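Local atomic coordinates of N-(5'-phosphoribosyl)anthranilate isomerase (Thermococcus kodakarensis, PDB entry 5LHF), a protein that catalyses the isomerisation of N-(5-phospho-beta-D-ribosyl)anthranilate to 1-(2-carboxyphenylamino)-1-deoxy-D-ribulose 5-phosphate, the third of five steps from chorismate to tryptophan. Residues K103-P108 / D131-D136; I159-G164 / R175-A180; Y56-M61 / Y78-S83. One frame throughout, in Å; residues are numbered along the deposited sequence.

How the contacts relate
All three contacts belong to one closed eight-stranded parallel barrel, each in its own beta-alpha-beta unit. Contact 3 pairs strands 55-59 and 78-81, and contact 1 pairs strands 100-106 and 132-136. Strands 78-81 and 100-106 are neighbours, with Ala104 N 3.0 Å from Val81 O. Contact 1 passes into contact 2 likewise, Leu135 N lying 2.9 Å from Val160 O. Contact 2 sets strand 160-162 against the end of helix 170-177. Centres lie about 10 Å apart for contacts 1 and 2, about 11 Å for 1 and 3, and about 19 Å for 2 and 3, which lie on opposite sides of the chain's centre. A sodium ion is about 12 Å from the Leu57 side chain.

Contact 1: residues K103-P108 / D131-D136; sequences KAFMVP and DKILLD
Lys103 and Phe105 of strand 100-106 pair with strand 132-136 through a ladder of parallel main-chain hydrogen bonds. Lys103 N donates to Lys132 O at 3.0 Å, and Lys103 O accepts from Leu134 N. The next residue to bond is Phe105, whose N donates to Leu134 O at 2.9 Å and whose O accepts from Asp136 N. The last of these is almost straight, at 174°. The residues between bond the other way: Ala104 to Val81, Ile133 and Leu135 to strand 160-162. Leu134 O has a further close neighbour, the CA of Ala104, in a CA-H...O contact of 3.4 Å. Beyond Asp136 the ladder weakens. Val107 N reaches Asp136 O in a weak bond of 3.5 Å. A water donates to Asp136 O at 2.7 Å and accepts weakly from Val107 N.

The side chains alternate between the two faces of the sheet. Phe105 and Ile133 share one face with Leu135. With CG anti to its carbonyl carbon (chi1 -65°), the phenyl ring starts out beside the backbone N. Its CE2 corner meets Ile133 CD1 at 3.6 Å, and this methyl sits at the ring edge, near its plane. On the same face Leu135 CD2 approaches Phe105 CB, while Leu124 of helix 114-126 packs on Phe105 from outside. Ala104 and Leu134 point to the barrel interior, CB against CD2.

Lys103 NZ bends back over the Phe105 ring, above one face and offset toward the rim. It donates to Ala104 O at 3.1 Å and also hydrogen-bonds to Ser83 O, just past strand 78-81. These two carbonyl oxygens would probably stabilise the ammonium group in a largely buried place, and through it they link strand 100-106 to the end of segment 78-83.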
ATOM      1  N   LYS A 103      -4.508   4.099   4.644  1.00 16.03           N
ATOM      2  CA  LYS A 103      -5.711   4.083   3.829  1.00 19.42           C
ATOM      3  C   LYS A 103      -5.322   4.197   2.362  1.00 21.03           C
ATOM      4  O   LYS A 103      -4.551   5.084   1.993  1.00 17.49           O
ATOM      5  CB  LYS A 103      -6.647   5.228   4.219  1.00 23.83           C
ATOM      6  CG  LYS A 103      -7.860   5.366   3.315  1.00 24.87           C
ATOM      7  CD  LYS A 103      -9.047   4.523   3.771  1.00 24.98           C
ATOM      8  CE  LYS A 103     -10.290   4.906   2.968  1.00 32.19           C
ATOM      9  NZ  LYS A 103     -10.261   4.369   1.584  1.00 37.10           N
ATOM     10  N   ALA A 104      -5.858   3.308   1.533  1.00 17.52           N
ATOM     11  CA  ALA A 104      -5.627   3.339   0.094  1.00 18.64           C
ATOM     12  C   ALA A 104      -6.754   4.077  -0.620  1.00 22.21           C
ATOM     13  O   ALA A 104      -7.935   3.868  -0.328  1.00 23.60           O
ATOM     14  CB  ALA A 104      -5.487   1.914  -0.453  1.00 15.53           C
ATOM     15  N   PHE A 105      -6.380   4.955  -1.555  1.00 15.78           N
ATOM     16  CA  PHE A 105      -7.313   5.734  -2.360  1.00 16.35           C
ATOM     17  C   PHE A 105      -7.061   5.461  -3.834  1.00 22.30           C
ATOM     18  O   PHE A 105      -5.913   5.499  -4.287  1.00 17.63           O
ATOM     19  CB  PHE A 105      -7.164   7.242  -2.105  1.00 20.91           C
ATOM     20  CG  PHE A 105      -7.534   7.669  -0.718  1.00 20.46           C
ATOM     21  CD1 PHE A 105      -8.839   8.030  -0.413  1.00 22.91           C
ATOM     22  CD2 PHE A 105      -6.580   7.707   0.286  1.00 24.35           C
ATOM     23  CE1 PHE A 105      -9.181   8.425   0.869  1.00 25.85           C
ATOM     24  CE2 PHE A 105      -6.917   8.106   1.568  1.00 26.23           C
ATOM     25  CZ  PHE A 105      -8.222   8.468   1.859  1.00 28.49           C
ATOM     26  N   MET A 106      -8.128   5.213  -4.586  1.00 22.17           N
ATOM     27  CA  MET A 106      -8.000   5.169  -6.035  1.00 26.24           C
ATOM     28  C   MET A 106      -7.809   6.583  -6.572  1.00 26.66           C
ATOM     29  O   MET A 106      -8.373   7.549  -6.048  1.00 23.01           O
ATOM     30  CB  MET A 106      -9.231   4.523  -6.668  1.00 41.10           C
ATOM     31  CG  MET A 106      -9.386   3.033  -6.385  1.00 59.49           C
ATOM     32  SD  MET A 106     -10.895   2.339  -7.101  1.00 74.03           S
ATOM     33  CE  MET A 106     -12.146   3.308  -6.255  1.00 71.08           C
ATOM     34  N   VAL A 107      -6.987   6.711  -7.606  1.00 27.09           N
ATOM     35  CA  VAL A 107      -6.785   8.018  -8.228  1.00 27.42           C
ATOM     36  C   VAL A 107      -7.914   8.254  -9.227  1.00 33.42           C
ATOM     37  O   VAL A 107      -7.998   7.547 -10.243  1.00 37.30           O
ATOM     38  CB  VAL A 107      -5.411   8.112  -8.904  1.00 26.93           C
ATOM     39  CG1 VAL A 107      -5.219   9.499  -9.484  1.00 23.87           C
ATOM     40  CG2 VAL A 107      -4.311   7.763  -7.914  1.00 28.44           C
ATOM     41  N   PRO A 108      -8.802   9.217  -8.980  1.00 28.26           N
ATOM     42  CA  PRO A 108      -9.947   9.413  -9.877  1.00 29.62           C
ATOM     43  C   PRO A 108      -9.516   9.867 -11.262  1.00 30.15           C
ATOM     44  O   PRO A 108      -8.489  10.528 -11.436  1.00 22.97           O
ATOM     45  CB  PRO A 108     -10.771  10.503  -9.175  1.00 34.97           C
ATOM     46  CG  PRO A 108     -10.250  10.565  -7.769  1.00 30.48           C
ATOM     47  CD  PRO A 108      -8.814  10.152  -7.844  1.00 26.68           C
ATOM     48  N   ASP A 131      -2.419   7.083   9.777  1.00 26.00           N
ATOM     49  CA  ASP A 131      -0.972   7.231   9.809  1.00 29.72           C
ATOM     50  C   ASP A 131      -0.431   7.525   8.417  1.00 29.53           C
ATOM     51  O   ASP A 131       0.467   8.359   8.254  1.00 23.43           O
ATOM     52  CB  ASP A 131      -0.329   5.966  10.388  1.00 33.41           C
ATOM     53  CG  ASP A 131       1.171   6.126  10.662  1.00 35.98           C
ATOM     54  OD1 ASP A 131       1.555   7.105  11.334  1.00 38.41           O
ATOM     55  OD2 ASP A 131       1.968   5.273  10.198  1.00 30.72           O
ATOM     56  N   LYS A 132      -0.978   6.867   7.394  1.00 26.00           N
ATOM     57  CA  LYS A 132      -0.370   6.909   6.071  1.00 24.32           C
ATOM     58  C   LYS A 132      -1.441   6.907   4.995  1.00 22.20           C
ATOM     59  O   LYS A 132      -2.504   6.300   5.150  1.00 20.77           O
ATOM     60  CB  LYS A 132       0.588   5.728   5.839  1.00 26.45           C
ATOM     61  CG  LYS A 132       1.937   5.844   6.536  1.00 31.06           C
ATOM     62  CD  LYS A 132       2.918   4.810   5.979  1.00 36.42           C
ATOM     63  CE  LYS A 132       4.219   4.737   6.779  1.00 37.01           C
ATOM     64  NZ  LYS A 132       5.171   5.832   6.471  1.00 39.84           N
ATOM     65  N   ILE A 133      -1.126   7.581   3.892  1.00 20.93           N
ATOM     66  CA  ILE A 133      -1.990   7.702   2.724  1.00 18.29           C
ATOM     67  C   ILE A 133      -1.326   6.957   1.577  1.00 13.09           C
ATOM     68  O   ILE A 133      -0.191   7.281   1.199  1.00 17.64           O
ATOM     69  CB  ILE A 133      -2.207   9.174   2.336  1.00 18.64           C
ATOM     70  CG1 ILE A 133      -2.962   9.935   3.432  1.00 22.07           C
ATOM     71  CG2 ILE A 133      -2.891   9.288   0.980  1.00 21.20           C
ATOM     72  CD1 ILE A 133      -4.341   9.440   3.652  1.00 29.98           C
ATOM     73  N   LEU A 134      -2.018   5.968   1.016  1.00 13.77           N
ATOM     74  CA  LEU A 134      -1.541   5.282  -0.178  1.00 17.47           C
ATOM     75  C   LEU A 134      -2.389   5.695  -1.371  1.00 13.87           C
ATOM     76  O   LEU A 134      -3.622   5.699  -1.291  1.00 18.19           O
ATOM     77  CB  LEU A 134      -1.575   3.760   0.003  1.00 13.13           C
ATOM     78  CG  LEU A 134      -0.934   2.903  -1.092  1.00 14.76           C
ATOM     79  CD1 LEU A 134      -0.239   1.660  -0.470  1.00 12.72           C
ATOM     80  CD2 LEU A 134      -1.995   2.461  -2.103  1.00 15.47           C
ATOM     81  N   LEU A 135      -1.727   6.046  -2.471  1.00 18.19           N
ATOM     82  CA  LEU A 135      -2.399   6.404  -3.716  1.00 13.21           C
ATOM     83  C   LEU A 135      -2.197   5.262  -4.707  1.00 17.53           C
ATOM     84  O   LEU A 135      -1.069   4.997  -5.141  1.00 18.67           O
ATOM     85  CB  LEU A 135      -1.873   7.732  -4.278  1.00 13.56           C
ATOM     86  CG  LEU A 135      -2.099   8.999  -3.444  1.00 21.47           C
ATOM     87  CD1 LEU A 135      -1.674  10.273  -4.193  1.00 17.71           C
ATOM     88  CD2 LEU A 135      -3.548   9.098  -3.008  1.00 18.98           C
ATOM     89  N   ASP A 136      -3.285   4.601  -5.074  1.00 17.39           N
ATOM     90  CA  ASP A 136      -3.243   3.435  -5.955  1.00 16.99           C
ATOM     91  C   ASP A 136      -3.512   3.882  -7.392  1.00 21.42           C
ATOM     92  O   ASP A 136      -4.658   4.149  -7.761  1.00 25.63           O
ATOM     93  CB  ASP A 136      -4.263   2.404  -5.484  1.00 21.84           C
ATOM     94  CG  ASP A 136      -4.113   1.076  -6.187  1.00 33.41           C
ATOM     95  OD1 ASP A 136      -5.116   0.350  -6.275  1.00 33.29           O
ATOM     96  OD2 ASP A 136      -3.000   0.758  -6.660  1.00 34.53           O
TER
HETATM   97  O   HOH W   1      -6.649   3.966  -9.559  1.00 28.67           O

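Contact 2: residues I159-G164 / R175-A180; sequences IVLAGG and RWVKPA
Leu161 and Val177 reach toward each other tip to tip at the apolar centre. The first torsion of Leu161 sets CG anti to the backbone N (chi1 -176°), and CD2 beyond it lies 4.0 Å from both CB and CG2 of Val177. Leu161 CB rests on Pro179, 3.9 Å from the ring carbon CB and about as far from CG. Ile159 completes the cluster: its CD1 meets Pro179 CB at 3.9 Å, the two side chains crossing at a slant, and Val177 CG1 stands a little farther off. Ser150 of helix 143-156 also touches Val177. Lys178, with its positive phi, ends the helix just before Pro179 turns to Ile159 and Leu161.

The polar edge lies at Ile159 and Ala180. Ala180 N donates to Ile159 O at 3.1 Å, but the bond is weak, with an angle of 125°. A water accepts from Ile159 N at 3.1 Å and, weakly, from Ala180 N. Ile159 also has a main-chain bond with Gly181.

This contact belongs to the unit of strand 160-162, helix 170-177 and strand 181-184. Its chemistry is mainly apolar: Val177 and Pro179 seat the helix end on the outside of the barrel, while a weak bond and a water link the two segments loosely where strand 181-184 is about to begin.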
ATOM      1  N   ILE A 159       2.753  10.937   0.877  1.00 16.39           N
ATOM      2  CA  ILE A 159       1.949   9.815   0.403  1.00 20.14           C
ATOM      3  C   ILE A 159       2.851   8.644   0.016  1.00 12.50           C
ATOM      4  O   ILE A 159       4.050   8.798  -0.239  1.00 17.49           O
ATOM      5  CB  ILE A 159       1.046  10.241  -0.771  1.00 22.55           C
ATOM      6  CG1 ILE A 159       1.884  10.654  -1.983  1.00 25.13           C
ATOM      7  CG2 ILE A 159       0.096  11.376  -0.344  1.00 20.65           C
ATOM      8  CD1 ILE A 159       1.809   9.697  -3.145  1.00 22.49           C
ATOM      9  N   VAL A 160       2.258   7.454  -0.015  1.00 11.16           N
ATOM     10  CA  VAL A 160       2.895   6.249  -0.530  1.00 10.57           C
ATOM     11  C   VAL A 160       2.317   5.992  -1.915  1.00 13.08           C
ATOM     12  O   VAL A 160       1.102   5.805  -2.062  1.00 14.25           O
ATOM     13  CB  VAL A 160       2.653   5.039   0.392  1.00 12.90           C
ATOM     14  CG1 VAL A 160       3.297   3.775  -0.192  1.00 13.87           C
ATOM     15  CG2 VAL A 160       3.180   5.304   1.798  1.00 12.08           C
ATOM     16  N   LEU A 161       3.170   5.998  -2.935  1.00 15.27           N
ATOM     17  CA  LEU A 161       2.738   5.776  -4.311  1.00 15.66           C
ATOM     18  C   LEU A 161       2.718   4.284  -4.617  1.00 16.55           C
ATOM     19  O   LEU A 161       3.691   3.576  -4.330  1.00 16.72           O
ATOM     20  CB  LEU A 161       3.673   6.487  -5.289  1.00 14.02           C
ATOM     21  CG  LEU A 161       3.294   6.438  -6.777  1.00 14.46           C
ATOM     22  CD1 LEU A 161       1.995   7.178  -7.061  1.00 18.41           C
ATOM     23  CD2 LEU A 161       4.462   7.002  -7.629  1.00 11.22           C
ATOM     24  N   ALA A 162       1.619   3.811  -5.212  1.00 15.13           N
ATOM     25  CA  ALA A 162       1.454   2.387  -5.491  1.00 14.85           C
ATOM     26  C   ALA A 162       0.794   2.204  -6.849  1.00 18.01           C
ATOM     27  O   ALA A 162       0.278   3.152  -7.453  1.00 22.40           O
ATOM     28  CB  ALA A 162       0.614   1.690  -4.411  1.00 17.03           C
ATOM     29  N   GLY A 163       0.788   0.956  -7.311  1.00 21.75           N
ATOM     30  CA  GLY A 163       0.097   0.611  -8.537  1.00 18.27           C
ATOM     31  C   GLY A 163       1.011   0.384  -9.722  1.00 17.26           C
ATOM     32  O   GLY A 163       1.494   1.338 -10.336  1.00 15.61           O
ATOM     33  N   GLY A 164       1.255  -0.885 -10.046  1.00 15.66           N
ATOM     34  CA  GLY A 164       2.004  -1.251 -11.234  1.00 24.14           C
ATOM     35  C   GLY A 164       3.449  -0.806 -11.277  1.00 19.45           C
ATOM     36  O   GLY A 164       4.009  -0.696 -12.365  1.00 20.30           O
ATOM     37  N   ARG A 175      10.528  10.441  -9.690  1.00 25.11           N
ATOM     38  CA  ARG A 175      10.888  11.835  -9.914  1.00 26.86           C
ATOM     39  C   ARG A 175       9.747  12.643 -10.524  1.00 29.83           C
ATOM     40  O   ARG A 175       9.802  13.881 -10.495  1.00 24.11           O
ATOM     41  CB  ARG A 175      12.173  11.921 -10.740  1.00 47.94           C
ATOM     42  CG  ARG A 175      13.413  11.514  -9.915  1.00 57.05           C
ATOM     43  CD  ARG A 175      14.698  11.440 -10.745  1.00 60.36           C
ATOM     44  NE  ARG A 175      14.739  10.255 -11.600  1.00 63.02           N
ATOM     45  CZ  ARG A 175      14.353  10.232 -12.873  1.00 59.69           C
ATOM     46  NH1 ARG A 175      13.893  11.328 -13.455  1.00 58.64           N
ATOM     47  NH2 ARG A 175      14.420   9.111 -13.565  1.00 57.22           N
ATOM     48  N   TRP A 176       8.691  11.980 -11.007  1.00 19.49           N
ATOM     49  CA  TRP A 176       7.483  12.672 -11.449  1.00 25.11           C
ATOM     50  C   TRP A 176       6.584  13.029 -10.270  1.00 21.67           C
ATOM     51  O   TRP A 176       6.138  14.174 -10.140  1.00 24.59           O
ATOM     52  CB  TRP A 176       6.732  11.800 -12.456  1.00 25.41           C
ATOM     53  CG  TRP A 176       5.580  12.437 -13.163  1.00 29.44           C
ATOM     54  CD1 TRP A 176       4.774  13.452 -12.713  1.00 35.56           C
ATOM     55  CD2 TRP A 176       5.100  12.099 -14.470  1.00 32.76           C
ATOM     56  NE1 TRP A 176       3.825  13.762 -13.661  1.00 31.92           N
ATOM     57  CE2 TRP A 176       4.004  12.945 -14.748  1.00 33.26           C
ATOM     58  CE3 TRP A 176       5.491  11.159 -15.432  1.00 35.53           C
ATOM     59  CZ2 TRP A 176       3.292  12.875 -15.948  1.00 39.87           C
ATOM     60  CZ3 TRP A 176       4.786  11.091 -16.622  1.00 40.69           C
ATOM     61  CH2 TRP A 176       3.701  11.947 -16.870  1.00 43.03           C
ATOM     62  N   VAL A 177       6.324  12.067  -9.388  1.00 14.69           N
ATOM     63  CA  VAL A 177       5.373  12.288  -8.295  1.00 14.49           C
ATOM     64  C   VAL A 177       6.059  12.808  -7.033  1.00 19.04           C
ATOM     65  O   VAL A 177       5.436  13.528  -6.248  1.00 17.48           O
ATOM     66  CB  VAL A 177       4.614  10.982  -8.018  1.00 15.52           C
ATOM     67  CG1 VAL A 177       3.679  11.109  -6.802  1.00 15.68           C
ATOM     68  CG2 VAL A 177       3.837  10.562  -9.259  1.00 14.22           C
ATOM     69  N   LYS A 178       7.331  12.463  -6.837  1.00 19.71           N
ATOM     70  CA  LYS A 178       8.076  12.767  -5.619  1.00 23.79           C
ATOM     71  C   LYS A 178       7.318  12.354  -4.353  1.00 19.87           C
ATOM     72  O   LYS A 178       7.054  13.186  -3.479  1.00 18.13           O
ATOM     73  CB  LYS A 178       8.464  14.239  -5.566  1.00 20.97           C
ATOM     74  CG  LYS A 178       9.377  14.667  -6.705  1.00 28.65           C
ATOM     75  CD  LYS A 178       9.778  16.120  -6.563  1.00 39.76           C
ATOM     76  CE  LYS A 178      10.889  16.470  -7.531  1.00 47.69           C
ATOM     77  NZ  LYS A 178      10.462  16.254  -8.942  1.00 49.43           N
ATOM     78  N   PRO A 179       6.982  11.078  -4.214  1.00 16.25           N
ATOM     79  CA  PRO A 179       6.282  10.606  -3.019  1.00 19.08           C
ATOM     80  C   PRO A 179       7.251  10.410  -1.863  1.00 20.75           C
ATOM     81  O   PRO A 179       8.474  10.356  -2.037  1.00 20.37           O
ATOM     82  CB  PRO A 179       5.697   9.265  -3.475  1.00 18.05           C
ATOM     83  CG  PRO A 179       6.755   8.739  -4.401  1.00 16.90           C
ATOM     84  CD  PRO A 179       7.329   9.969  -5.123  1.00 17.53           C
ATOM     85  N   ALA A 180       6.676  10.298  -0.664  1.00 16.33           N
ATOM     86  CA  ALA A 180       7.457   9.925   0.508  1.00 14.69           C
ATOM     87  C   ALA A 180       7.719   8.429   0.574  1.00 11.11           C
ATOM     88  O   ALA A 180       8.664   8.002   1.247  1.00 19.86           O
ATOM     89  CB  ALA A 180       6.758  10.378   1.788  1.00 20.12           C
TER
HETATM   90  O   HOH W   2       4.702  12.771  -0.640  1.00 15.11           O

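Contact 3: residues Y56-M61 / Y78-S83; sequences YLVSTM and YIQVHS
The beta-alpha-beta unit of strand 55-59, helix 64-74 and strand 78-81 brings Tyr56 and Tyr78 together at one end of two parallel barrel strands. Tyr56 CG is anti to the carbonyl carbon (chi1 -73°), and the ring beyond it has Tyr78 CB over one face, 3.7 Å from the centroid, in a CH-pi contact. The two rings themselves are oblique, their planes at 55°. Ile79 O sits at the Tyr56 ring edge, 3.5 Å from CD2. Tyr56 also touches Met102 of strand 100-106. An alanine at Tyr56 would probably leave Tyr78 CB without its ring partner and open a gap beside Met102.

Along the ladder Leu57 N donates to Tyr78 O at 2.9 Å, and Leu57 O accepts from Gln80 N. Ser59 N donates to Gln80 O, and Ser59 O accepts from His82 N. Val58 and Gln80 lie side by side, with Val58 CG2 3.9 Å from Gln80 CB. The amide oxygen of Gln80 is held by Lys7. At the far end Ser83 OG donates to Met61 O at 3.0 Å. Ser59 OG accepts from Met61 N in an ST turn and is hydrogen-bonded to Val31 O.

Helix 64-74 packs outside, its Trp67 touching Ser59 and Ile79. Strand 100-106 lies beyond strand 78-81, and Gln80 and His82 reach across to Leu134 and Asp136 of strand 132-136.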
ATOM      1  N   TYR A  56       1.534  -5.002   7.314  1.00 10.61           N
ATOM      2  CA  TYR A  56       0.142  -4.582   7.218  1.00  7.75           C
ATOM      3  C   TYR A  56      -0.772  -5.760   6.922  1.00  9.17           C
ATOM      4  O   TYR A  56      -0.480  -6.577   6.048  1.00  9.60           O
ATOM      5  CB  TYR A  56      -0.002  -3.518   6.122  1.00  8.40           C
ATOM      6  CG  TYR A  56       0.585  -2.194   6.544  1.00 11.77           C
ATOM      7  CD1 TYR A  56       1.953  -1.952   6.450  1.00  9.80           C
ATOM      8  CD2 TYR A  56      -0.230  -1.196   7.047  1.00 10.33           C
ATOM      9  CE1 TYR A  56       2.491  -0.742   6.861  1.00 17.17           C
ATOM     10  CE2 TYR A  56       0.277  -0.003   7.450  1.00 12.53           C
ATOM     11  CZ  TYR A  56       1.636   0.236   7.353  1.00 15.06           C
ATOM     12  OH  TYR A  56       2.110   1.463   7.784  1.00 17.91           O
ATOM     13  N   LEU A  57      -1.889  -5.835   7.650  1.00  6.51           N
ATOM     14  CA  LEU A  57      -3.006  -6.694   7.262  1.00  8.10           C
ATOM     15  C   LEU A  57      -3.772  -5.950   6.183  1.00 10.42           C
ATOM     16  O   LEU A  57      -4.420  -4.938   6.471  1.00 11.79           O
ATOM     17  CB  LEU A  57      -3.900  -6.996   8.463  1.00 10.21           C
ATOM     18  CG  LEU A  57      -4.977  -8.078   8.282  1.00  9.93           C
ATOM     19  CD1 LEU A  57      -4.338  -9.459   8.059  1.00 14.65           C
ATOM     20  CD2 LEU A  57      -5.923  -8.104   9.490  1.00 14.02           C
ATOM     21  N   VAL A  58      -3.677  -6.421   4.938  1.00  9.64           N
ATOM     22  CA  VAL A  58      -4.183  -5.692   3.777  1.00  8.17           C
ATOM     23  C   VAL A  58      -5.505  -6.309   3.341  1.00 11.15           C
ATOM     24  O   VAL A  58      -5.578  -7.526   3.119  1.00  9.69           O
ATOM     25  CB  VAL A  58      -3.175  -5.743   2.619  1.00  8.21           C
ATOM     26  CG1 VAL A  58      -3.708  -4.966   1.434  1.00  7.60           C
ATOM     27  CG2 VAL A  58      -1.771  -5.250   3.062  1.00  6.79           C
ATOM     28  N   SER A  59      -6.536  -5.481   3.168  1.00  9.27           N
ATOM     29  CA  SER A  59      -7.817  -6.052   2.769  1.00  9.61           C
ATOM     30  C   SER A  59      -8.745  -5.006   2.172  1.00 12.13           C
ATOM     31  O   SER A  59      -8.660  -3.808   2.466  1.00 13.29           O
ATOM     32  CB  SER A  59      -8.515  -6.733   3.948  1.00  9.81           C
ATOM     33  OG  SER A  59      -9.688  -7.418   3.500  1.00  9.59           O
ATOM     34  N   THR A  60      -9.678  -5.502   1.366  1.00 12.04           N
ATOM     35  CA  THR A  60     -10.778  -4.707   0.844  1.00 18.93           C
ATOM     36  C   THR A  60     -12.046  -4.862   1.667  1.00 13.85           C
ATOM     37  O   THR A  60     -13.096  -4.352   1.260  1.00 14.33           O
ATOM     38  CB  THR A  60     -11.060  -5.100  -0.601  1.00 14.40           C
ATOM     39  OG1 THR A  60     -11.356  -6.500  -0.641  1.00 15.53           O
ATOM     40  CG2 THR A  60      -9.839  -4.813  -1.473  1.00 12.89           C
ATOM     41  N   MET A  61     -11.977  -5.566   2.799  1.00 15.36           N
ATOM     42  CA  MET A  61     -13.106  -5.643   3.716  1.00 13.12           C
ATOM     43  C   MET A  61     -13.734  -4.272   3.910  1.00 13.90           C
ATOM     44  O   MET A  61     -13.035  -3.260   4.007  1.00 16.56           O
ATOM     45  CB  MET A  61     -12.660  -6.212   5.062  1.00  8.52           C
ATOM     46  CG  MET A  61     -12.575  -7.714   5.060  1.00 15.22           C
ATOM     47  SD  MET A  61     -11.944  -8.351   6.608  1.00 15.04           S
ATOM     48  CE  MET A  61     -10.281  -7.681   6.699  1.00  9.30           C
ATOM     49  N   TYR A  78      -0.866  -3.233  12.269  1.00 13.63           N
ATOM     50  CA  TYR A  78      -0.986  -2.335  11.128  1.00 12.34           C
ATOM     51  C   TYR A  78      -2.047  -2.886  10.197  1.00 17.83           C
ATOM     52  O   TYR A  78      -2.083  -4.092   9.953  1.00 11.43           O
ATOM     53  CB  TYR A  78       0.331  -2.236  10.348  1.00  9.98           C
ATOM     54  CG  TYR A  78       1.443  -1.615  11.153  1.00 16.98           C
ATOM     55  CD1 TYR A  78       1.686  -0.241  11.091  1.00 20.72           C
ATOM     56  CD2 TYR A  78       2.249  -2.394  11.974  1.00 18.88           C
ATOM     57  CE1 TYR A  78       2.700   0.335  11.830  1.00 18.45           C
ATOM     58  CE2 TYR A  78       3.260  -1.829  12.712  1.00 19.60           C
ATOM     59  CZ  TYR A  78       3.479  -0.465  12.639  1.00 21.81           C
ATOM     60  OH  TYR A  78       4.492   0.097  13.382  1.00 23.13           O
ATOM     61  N   ILE A  79      -2.899  -2.013   9.661  1.00 12.05           N
ATOM     62  CA  ILE A  79      -3.886  -2.444   8.683  1.00 11.51           C
ATOM     63  C   ILE A  79      -3.860  -1.489   7.502  1.00 14.14           C
ATOM     64  O   ILE A  79      -3.597  -0.287   7.643  1.00 14.02           O
ATOM     65  CB  ILE A  79      -5.323  -2.545   9.272  1.00 15.88           C
ATOM     66  CG1 ILE A  79      -5.866  -1.182   9.700  1.00 11.39           C
ATOM     67  CG2 ILE A  79      -5.350  -3.519  10.452  1.00 11.10           C
ATOM     68  CD1 ILE A  79      -7.333  -1.237  10.169  1.00 15.65           C
ATOM     69  N   GLN A  80      -4.102  -2.045   6.324  1.00  9.42           N
ATOM     70  CA  GLN A  80      -4.201  -1.263   5.095  1.00 10.55           C
ATOM     71  C   GLN A  80      -5.625  -1.426   4.592  1.00 15.81           C
ATOM     72  O   GLN A  80      -6.021  -2.517   4.170  1.00 13.91           O
ATOM     73  CB  GLN A  80      -3.181  -1.711   4.057  1.00 12.20           C
ATOM     74  CG  GLN A  80      -3.375  -1.088   2.668  1.00 15.24           C
ATOM     75  CD  GLN A  80      -2.129  -1.236   1.805  1.00 13.33           C
ATOM     76  OE1 GLN A  80      -1.010  -1.295   2.310  1.00 17.95           O
ATOM     77  NE2 GLN A  80      -2.328  -1.386   0.513  1.00 16.16           N
ATOM     78  N   VAL A  81      -6.387  -0.343   4.647  1.00 13.80           N
ATOM     79  CA  VAL A  81      -7.802  -0.359   4.292  1.00 12.50           C
ATOM     80  C   VAL A  81      -7.913   0.034   2.824  1.00 15.99           C
ATOM     81  O   VAL A  81      -7.701   1.198   2.460  1.00 17.92           O
ATOM     82  CB  VAL A  81      -8.604   0.577   5.200  1.00 21.51           C
ATOM     83  CG1 VAL A  81     -10.064   0.662   4.763  1.00 21.84           C
ATOM     84  CG2 VAL A  81      -8.517   0.096   6.630  1.00 19.54           C
ATOM     85  N   HIS A  82      -8.207  -0.952   1.980  1.00 16.48           N
ATOM     86  CA  HIS A  82      -8.389  -0.816   0.537  1.00 25.93           C
ATOM     87  C   HIS A  82      -9.859  -0.721   0.176  1.00 34.61           C
ATOM     88  O   HIS A  82     -10.332  -1.404  -0.736  1.00 45.93           O
ATOM     89  CB  HIS A  82      -7.751  -1.999  -0.185  1.00 34.31           C
ATOM     90  CG  HIS A  82      -6.447  -1.684  -0.841  1.00 31.22           C
ATOM     91  ND1 HIS A  82      -6.362  -1.024  -2.047  1.00 34.80           N
ATOM     92  CD2 HIS A  82      -5.175  -1.952  -0.470  1.00 26.68           C
ATOM     93  CE1 HIS A  82      -5.094  -0.883  -2.382  1.00 35.47           C
ATOM     94  NE2 HIS A  82      -4.354  -1.441  -1.442  1.00 34.68           N
ATOM     95  N   SER A  83     -10.610   0.083   0.917  1.00 28.65           N
ATOM     96  CA  SER A  83     -12.042   0.222   0.717  1.00 31.13           C
ATOM     97  C   SER A  83     -12.445   1.581   1.256  1.00 34.26           C
ATOM     98  O   SER A  83     -11.648   2.278   1.889  1.00 33.95           O
ATOM     99  CB  SER A  83     -12.835  -0.893   1.406  1.00 25.60           C
ATOM    100  OG  SER A  83     -13.088  -0.573   2.763  1.00 25.11           O
TER